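Local coordinates for protein uracil-DNA glycosylase (Epstein-Barr virus, PDB 6LYJ) that belongs to the uracil-DNA glycosylase superfamily, an alpha/beta fold built round a four-stranded parallel sheet flanked by helices, at residues Y65-W74 with P92-L101; N27-L35 with Q45-R56. All coordinates share one frame; numbering follows the deposited sequence.

Contact 1 of 2, residues Y65-W74 with P92-L101; sequences YPEEDMCMAW and PYHGGQANGL
The phenol ring of Tyr65 lies with one face over Gly96, in the loop that leaves strand 85-89 of the parallel sheet of this uracil-DNA glycosylase fold. Gly96 CA sits 3.8 Å from the centroid of the Tyr65 ring, 16° off the normal, a CH-pi contact over the face. His94 O meets the same ring at its edge, 3.4 Å from Tyr65 CE2. A chi1 of -61° sets Tyr65 CG anti to the carbonyl carbon and brings the ring face over Gly96. Next along, the rings of Pro66, which follows a cis peptide bond, and Pro92 cross at about a right angle. Gly100 packs against the Met70-Ala73 turn, its CA in a CA-H...O contact with Met70 O at 3.3 Å and close to Ala73 CB. Gly100 O lies in plane at the edge of the Trp74 indole and takes a weak, bent hydrogen bond from Trp74 N (3.2 Å, 121°). The bent chain of Met70 brings CE to 3.5 Å from Asn99 O. Further out, His94 NE2 bonds to a polar side chain of another protein's chain. Asn99 ND2 is held by Ser104, and Asn99 OD1 accepts from Leu101 N at 3.1 Å in an Asx turn.

Contact 2 of 2, residues N27-L35 with Q45-R56; sequences NLLLPDLWL and QRKLAAVIACVR
Leu28 has CG anti to its carbonyl carbon (chi1 -59°), while Leu48 has CG anti to its backbone N (chi1 173°); in these settings Leu48 CD2 lies 3.9 Å from Leu28 CB. The far end of Leu28 settles on the helix backbone, with CD2 3.7 Å from Gln45 O and also against Ala49 CB, while CD1 runs across the aliphatic part of Gln45. One turn further on, Leu29 and Ile52 reach toward each other tip to tip, CD1 to CD1 at 3.8 Å, and Ile52 CD1 also touches Leu28 O. This is an N-terminal loop laid on one side of helix 42-59, in contact with successive turns, before Pro31 takes the N-cap position of helix 32-38. No hydrogen bond crosses; the grip is apolar. Within the loop an Asx turn shapes the start: Asn27 OD1 accepts from Leu29 N at 3.1 Å, the donor standing well above the carbonyl plane. Within the helix, one turn on from Ile52, Arg56 lays one guanidinium face over Ile52 CG2, which is 3.7 Å from the plane, and Arg56 NE and Glu68 OE1 form a salt bridge. At the other end Gln45 NE2 is bonded to Leu40 O, and Leu30 CD1 reaches Leu48 CD2 at 4.2 Å.

In the fold
From the first modelled residue, 27-35 runs from the N-terminal loop into the first turn of helix 32-38, and the chain then turns into helix 42-59; contact 2 closes that short helical loop. Strand 64-65 follows, and contact 1 closes a second loop, which passes through strand 85-89 and returns at 92-101. The two lie in series along the chain, neither enclosing nor crossing the other, with centres about 16 Å apart. They meet through 65-74: Met72 packs on Leu29 and Leu30, and the rings of Trp74 and Trp34 meet edge-to-face. Together they join the N-terminal helices to strand 145-149 and helix 167-181.

Contact 1 of 2, residues Y65-W74 with P92-L101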
# COMPACT_ATOMS: atom_id res chain seq x y z
N TYR A 65 12.24 -4.35 8.31
CA TYR A 65 11.11 -5.23 8.08
C TYR A 65 10.95 -5.53 6.60
O TYR A 65 11.21 -4.67 5.76
CB TYR A 65 9.80 -4.62 8.61
CG TYR A 65 9.78 -4.34 10.09
CD1 TYR A 65 10.01 -5.35 11.02
CD2 TYR A 65 9.51 -3.06 10.57
CE1 TYR A 65 9.97 -5.10 12.38
CE2 TYR A 65 9.48 -2.80 11.92
CZ TYR A 65 9.71 -3.82 12.83
OH TYR A 65 9.69 -3.56 14.18
N PRO A 66 10.54 -6.76 6.24
CA PRO A 66 10.44 -7.87 7.19
C PRO A 66 11.81 -8.49 7.44
O PRO A 66 12.82 -7.91 7.01
CB PRO A 66 9.49 -8.85 6.50
CG PRO A 66 9.64 -8.56 5.05
CD PRO A 66 10.03 -7.12 4.90
N GLU A 67 11.86 -9.62 8.14
CA GLU A 67 13.11 -10.36 8.26
C GLU A 67 13.60 -10.80 6.88
O GLU A 67 12.83 -10.90 5.92
CB GLU A 67 12.94 -11.58 9.17
CG GLU A 67 12.79 -11.21 10.64
CD GLU A 67 14.06 -10.62 11.21
OE1 GLU A 67 15.10 -11.31 11.19
OE2 GLU A 67 14.02 -9.46 11.67
N GLU A 68 14.90 -11.06 6.79
CA GLU A 68 15.50 -11.44 5.51
C GLU A 68 14.81 -12.65 4.90
O GLU A 68 14.54 -12.67 3.70
CB GLU A 68 17.00 -11.71 5.68
CG GLU A 68 17.65 -12.18 4.39
CD GLU A 68 19.14 -12.40 4.52
OE1 GLU A 68 19.90 -11.51 4.09
OE2 GLU A 68 19.55 -13.44 5.07
N ASP A 69 14.50 -13.66 5.72
CA ASP A 69 13.89 -14.88 5.19
C ASP A 69 12.39 -14.74 4.97
O ASP A 69 11.73 -15.73 4.64
CB ASP A 69 14.19 -16.07 6.12
CG ASP A 69 13.57 -15.92 7.50
OD1 ASP A 69 12.83 -14.94 7.76
OD2 ASP A 69 13.82 -16.80 8.35
N MET A 70 11.84 -13.54 5.16
CA MET A 70 10.46 -13.26 4.80
C MET A 70 10.33 -12.23 3.69
O MET A 70 9.21 -12.04 3.18
CB MET A 70 9.68 -12.78 6.03
CG MET A 70 9.50 -13.84 7.11
SD MET A 70 8.59 -15.29 6.53
CE MET A 70 7.00 -14.55 6.14
N CYS A 71 11.41 -11.55 3.29
CA CYS A 71 11.25 -10.50 2.28
C CYS A 71 10.93 -11.06 0.90
O CYS A 71 10.49 -10.30 0.04
CB CYS A 71 12.49 -9.61 2.22
SG CYS A 71 13.97 -10.32 1.44
N MET A 72 11.13 -12.36 0.67
CA MET A 72 10.72 -13.02 -0.56
C MET A 72 9.53 -13.95 -0.37
O MET A 72 9.29 -14.83 -1.22
CB MET A 72 11.89 -13.79 -1.18
CG MET A 72 13.11 -12.94 -1.50
SD MET A 72 12.76 -11.61 -2.67
CE MET A 72 14.37 -10.84 -2.79
N ALA A 73 8.79 -13.81 0.73
CA ALA A 73 7.65 -14.70 0.96
C ALA A 73 6.64 -14.63 -0.17
O ALA A 73 6.01 -15.64 -0.50
CB ALA A 73 6.98 -14.37 2.30
N TRP A 74 6.49 -13.45 -0.78
CA TRP A 74 5.57 -13.27 -1.90
C TRP A 74 5.86 -14.19 -3.07
O TRP A 74 5.00 -14.38 -3.94
CB TRP A 74 5.63 -11.82 -2.39
CG TRP A 74 7.02 -11.39 -2.75
CD1 TRP A 74 7.94 -10.81 -1.92
CD2 TRP A 74 7.66 -11.53 -4.02
NE1 TRP A 74 9.10 -10.57 -2.60
CE2 TRP A 74 8.96 -11.01 -3.90
CE3 TRP A 74 7.26 -12.04 -5.26
CZ2 TRP A 74 9.86 -10.98 -4.96
CZ3 TRP A 74 8.15 -12.01 -6.32
CH2 TRP A 74 9.44 -11.49 -6.16
N PRO A 92 6.82 -2.27 2.41
CA PRO A 92 6.16 -3.03 3.48
C PRO A 92 5.74 -2.14 4.64
O PRO A 92 6.22 -1.02 4.81
CB PRO A 92 7.24 -4.04 3.91
CG PRO A 92 8.20 -4.10 2.77
CD PRO A 92 8.21 -2.70 2.22
N TYR A 93 4.80 -2.66 5.43
CA TYR A 93 4.46 -2.02 6.69
C TYR A 93 5.71 -1.89 7.55
O TYR A 93 6.57 -2.78 7.55
CB TYR A 93 3.38 -2.82 7.42
CG TYR A 93 2.10 -2.95 6.64
CD1 TYR A 93 1.22 -1.87 6.53
CD2 TYR A 93 1.75 -4.14 6.03
CE1 TYR A 93 0.05 -1.99 5.82
CE2 TYR A 93 0.58 -4.27 5.32
CZ TYR A 93 -0.27 -3.19 5.21
OH TYR A 93 -1.44 -3.31 4.51
N HIS A 94 5.80 -0.80 8.31
CA HIS A 94 7.04 -0.46 9.00
C HIS A 94 6.90 -0.54 10.52
O HIS A 94 7.70 0.06 11.24
CB HIS A 94 7.53 0.93 8.58
CG HIS A 94 6.50 2.01 8.69
ND1 HIS A 94 6.13 2.57 9.90
CD2 HIS A 94 5.77 2.64 7.75
CE1 HIS A 94 5.21 3.49 9.69
NE2 HIS A 94 4.97 3.56 8.39
N GLY A 95 5.92 -1.29 11.02
CA GLY A 95 5.72 -1.40 12.45
C GLY A 95 5.72 -2.83 12.94
O GLY A 95 5.26 -3.11 14.05
N GLY A 96 6.23 -3.75 12.12
CA GLY A 96 6.29 -5.15 12.48
C GLY A 96 5.15 -6.01 11.98
O GLY A 96 5.17 -7.22 12.24
N GLN A 97 4.17 -5.45 11.29
CA GLN A 97 3.05 -6.25 10.84
C GLN A 97 3.24 -6.83 9.44
O GLN A 97 2.44 -7.68 9.02
CB GLN A 97 1.74 -5.44 10.91
CG GLN A 97 1.65 -4.24 10.00
CD GLN A 97 2.26 -2.97 10.58
OE1 GLN A 97 3.43 -2.94 10.96
NE2 GLN A 97 1.46 -1.91 10.64
N ALA A 98 4.28 -6.43 8.72
CA ALA A 98 4.50 -6.94 7.37
C ALA A 98 4.85 -8.42 7.40
O ALA A 98 5.55 -8.90 8.30
CB ALA A 98 5.60 -6.14 6.67
N ASN A 99 4.38 -9.15 6.39
CA ASN A 99 4.62 -10.59 6.27
C ASN A 99 5.19 -10.96 4.90
O ASN A 99 5.09 -12.12 4.49
CB ASN A 99 3.34 -11.38 6.54
CG ASN A 99 2.21 -11.06 5.55
OD1 ASN A 99 2.42 -10.35 4.57
ND2 ASN A 99 1.02 -11.58 5.82
N GLY A 100 5.79 -10.01 4.19
CA GLY A 100 6.40 -10.32 2.91
C GLY A 100 5.44 -10.33 1.74
O GLY A 100 5.87 -10.63 0.62
N LEU A 101 4.16 -10.05 1.98
CA LEU A 101 3.15 -9.88 0.94
C LEU A 101 2.68 -8.43 0.94
O LEU A 101 2.64 -7.77 1.98
CB LEU A 101 1.95 -10.80 1.19
CG LEU A 101 2.17 -12.28 1.51
CD1 LEU A 101 0.85 -12.95 1.85
CD2 LEU A 101 2.82 -12.99 0.35

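Contact 2 of 2, residues N27-L35 with Q45-R56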
# COMPACT_ATOMS: atom_id res chain seq x y z
N ASN A 27 23.55 -16.44 -2.68
CA ASN A 27 22.18 -16.63 -2.24
C ASN A 27 21.31 -15.42 -2.60
O ASN A 27 21.44 -14.35 -2.01
CB ASN A 27 22.13 -16.87 -0.73
CG ASN A 27 20.74 -17.25 -0.25
OD1 ASN A 27 19.84 -17.54 -1.04
ND2 ASN A 27 20.55 -17.24 1.07
N LEU A 28 20.42 -15.62 -3.57
CA LEU A 28 19.53 -14.57 -4.03
C LEU A 28 18.17 -14.60 -3.34
O LEU A 28 17.26 -13.88 -3.76
CB LEU A 28 19.35 -14.67 -5.55
CG LEU A 28 20.66 -14.55 -6.34
CD1 LEU A 28 20.42 -14.78 -7.83
CD2 LEU A 28 21.32 -13.19 -6.09
N LEU A 29 18.01 -15.44 -2.31
CA LEU A 29 16.83 -15.48 -1.45
C LEU A 29 15.57 -15.93 -2.18
O LEU A 29 14.54 -16.18 -1.53
CB LEU A 29 16.58 -14.11 -0.81
CG LEU A 29 17.70 -13.57 0.07
CD1 LEU A 29 17.39 -12.14 0.50
CD2 LEU A 29 17.91 -14.47 1.28
N LEU A 30 15.62 -16.03 -3.49
CA LEU A 30 14.47 -16.43 -4.28
C LEU A 30 14.38 -17.95 -4.39
O LEU A 30 15.40 -18.64 -4.38
CB LEU A 30 14.55 -15.83 -5.68
CG LEU A 30 14.26 -14.34 -5.81
CD1 LEU A 30 14.68 -13.85 -7.18
CD2 LEU A 30 12.79 -14.06 -5.59
N PRO A 31 13.17 -18.49 -4.50
CA PRO A 31 13.02 -19.93 -4.74
C PRO A 31 13.57 -20.31 -6.10
O PRO A 31 13.65 -19.49 -7.02
CB PRO A 31 11.50 -20.16 -4.67
CG PRO A 31 10.93 -18.91 -4.08
CD PRO A 31 11.86 -17.81 -4.46
N ASP A 32 13.95 -21.58 -6.22
CA ASP A 32 14.58 -22.07 -7.45
C ASP A 32 13.66 -21.87 -8.65
O ASP A 32 14.14 -21.59 -9.76
CB ASP A 32 14.95 -23.54 -7.30
CG ASP A 32 16.04 -23.77 -6.27
OD1 ASP A 32 16.97 -22.94 -6.19
OD2 ASP A 32 15.97 -24.78 -5.54
N LEU A 33 12.35 -22.04 -8.47
CA LEU A 33 11.43 -21.83 -9.58
C LEU A 33 11.48 -20.39 -10.08
O LEU A 33 11.40 -20.14 -11.29
CB LEU A 33 10.01 -22.21 -9.17
CG LEU A 33 9.71 -23.71 -9.17
CD1 LEU A 33 8.40 -23.97 -8.47
CD2 LEU A 33 9.69 -24.26 -10.59
N TRP A 34 11.66 -19.44 -9.17
CA TRP A 34 11.77 -18.04 -9.58
C TRP A 34 13.09 -17.77 -10.27
O TRP A 34 13.15 -16.97 -11.22
CB TRP A 34 11.55 -17.11 -8.40
CG TRP A 34 10.12 -16.73 -8.25
CD1 TRP A 34 9.15 -17.40 -7.57
CD2 TRP A 34 9.47 -15.60 -8.85
NE1 TRP A 34 7.94 -16.75 -7.69
CE2 TRP A 34 8.12 -15.64 -8.48
CE3 TRP A 34 9.92 -14.55 -9.67
CZ2 TRP A 34 7.20 -14.67 -8.88
CZ3 TRP A 34 9.00 -13.59 -10.07
CH2 TRP A 34 7.66 -13.65 -9.68
N LEU A 35 14.18 -18.39 -9.81
CA LEU A 35 15.45 -18.25 -10.51
C LEU A 35 15.34 -18.79 -11.93
O LEU A 35 15.80 -18.16 -12.88
CB LEU A 35 16.56 -18.96 -9.74
CG LEU A 35 16.92 -18.34 -8.39
CD1 LEU A 35 17.95 -19.19 -7.66
CD2 LEU A 35 17.42 -16.91 -8.56
N GLN A 45 22.28 -10.88 -11.66
CA GLN A 45 22.46 -11.63 -10.42
C GLN A 45 23.32 -10.86 -9.44
O GLN A 45 23.01 -10.78 -8.25
CB GLN A 45 23.09 -12.99 -10.71
CG GLN A 45 22.21 -13.96 -11.48
CD GLN A 45 22.95 -15.23 -11.85
OE1 GLN A 45 23.52 -15.90 -11.00
NE2 GLN A 45 22.95 -15.57 -13.14
N ARG A 46 24.41 -10.26 -9.93
CA ARG A 46 25.30 -9.51 -9.05
C ARG A 46 24.63 -8.25 -8.52
O ARG A 46 24.82 -7.88 -7.36
CB ARG A 46 26.60 -9.17 -9.79
CG ARG A 46 27.52 -10.36 -9.95
CD ARG A 46 28.69 -10.05 -10.87
NE ARG A 46 29.53 -8.96 -10.38
CZ ARG A 46 30.59 -8.50 -11.02
NH1 ARG A 46 30.95 -9.04 -12.17
NH2 ARG A 46 31.31 -7.51 -10.52
N LYS A 47 23.82 -7.58 -9.35
CA LYS A 47 23.10 -6.39 -8.90
C LYS A 47 22.08 -6.73 -7.82
O LYS A 47 21.96 -6.02 -6.81
CB LYS A 47 22.43 -5.71 -10.10
CG LYS A 47 23.42 -5.10 -11.08
CD LYS A 47 22.81 -4.86 -12.46
CE LYS A 47 21.79 -3.74 -12.42
NZ LYS A 47 22.42 -2.45 -12.05
N LEU A 48 21.34 -7.82 -8.00
CA LEU A 48 20.42 -8.27 -6.95
C LEU A 48 21.19 -8.64 -5.68
O LEU A 48 20.78 -8.27 -4.57
CB LEU A 48 19.58 -9.44 -7.44
CG LEU A 48 18.70 -10.11 -6.40
CD1 LEU A 48 17.73 -9.11 -5.79
CD2 LEU A 48 17.95 -11.29 -7.01
N ALA A 49 22.28 -9.40 -5.82
CA ALA A 49 23.11 -9.74 -4.67
C ALA A 49 23.60 -8.48 -3.95
O ALA A 49 23.69 -8.47 -2.72
CB ALA A 49 24.30 -10.59 -5.10
N ALA A 50 23.88 -7.42 -4.70
CA ALA A 50 24.35 -6.18 -4.10
C ALA A 50 23.25 -5.50 -3.30
O ALA A 50 23.50 -4.93 -2.24
CB ALA A 50 24.90 -5.25 -5.17
N VAL A 51 22.01 -5.54 -3.81
CA VAL A 51 20.91 -4.97 -3.04
C VAL A 51 20.71 -5.76 -1.75
O VAL A 51 20.50 -5.18 -0.66
CB VAL A 51 19.62 -4.94 -3.88
CG1 VAL A 51 18.50 -4.28 -3.10
CG2 VAL A 51 19.86 -4.20 -5.19
N ILE A 52 20.73 -7.09 -1.85
CA ILE A 52 20.62 -7.95 -0.67
C ILE A 52 21.72 -7.62 0.34
O ILE A 52 21.48 -7.55 1.55
CB ILE A 52 20.65 -9.43 -1.10
CG1 ILE A 52 19.37 -9.77 -1.87
CG2 ILE A 52 20.83 -10.34 0.11
CD1 ILE A 52 19.41 -11.11 -2.54
N ALA A 53 22.95 -7.42 -0.15
CA ALA A 53 24.06 -7.08 0.73
C ALA A 53 23.84 -5.73 1.41
O ALA A 53 24.18 -5.55 2.58
CB ALA A 53 25.38 -7.10 -0.05
N CYS A 54 23.32 -4.76 0.66
CA CYS A 54 23.01 -3.46 1.25
C CYS A 54 22.03 -3.61 2.40
O CYS A 54 22.22 -3.02 3.48
CB CYS A 54 22.43 -2.53 0.18
SG CYS A 54 21.92 -0.90 0.79
N VAL A 55 20.96 -4.38 2.19
CA VAL A 55 19.99 -4.60 3.27
C VAL A 55 20.66 -5.29 4.45
O VAL A 55 20.38 -4.97 5.62
CB VAL A 55 18.78 -5.39 2.76
CG1 VAL A 55 17.79 -5.65 3.90
CG2 VAL A 55 18.08 -4.65 1.62
N ARG A 56 21.55 -6.25 4.18
CA ARG A 56 22.26 -6.93 5.26
C ARG A 56 23.10 -5.95 6.08
O ARG A 56 23.17 -6.06 7.31
CB ARG A 56 23.15 -8.05 4.71
CG ARG A 56 22.37 -9.29 4.30
CD ARG A 56 23.30 -10.47 4.12
NE ARG A 56 22.58 -11.65 3.65
CZ ARG A 56 22.86 -12.30 2.53
NH1 ARG A 56 23.87 -11.90 1.77
NH2 ARG A 56 22.15 -13.36 2.18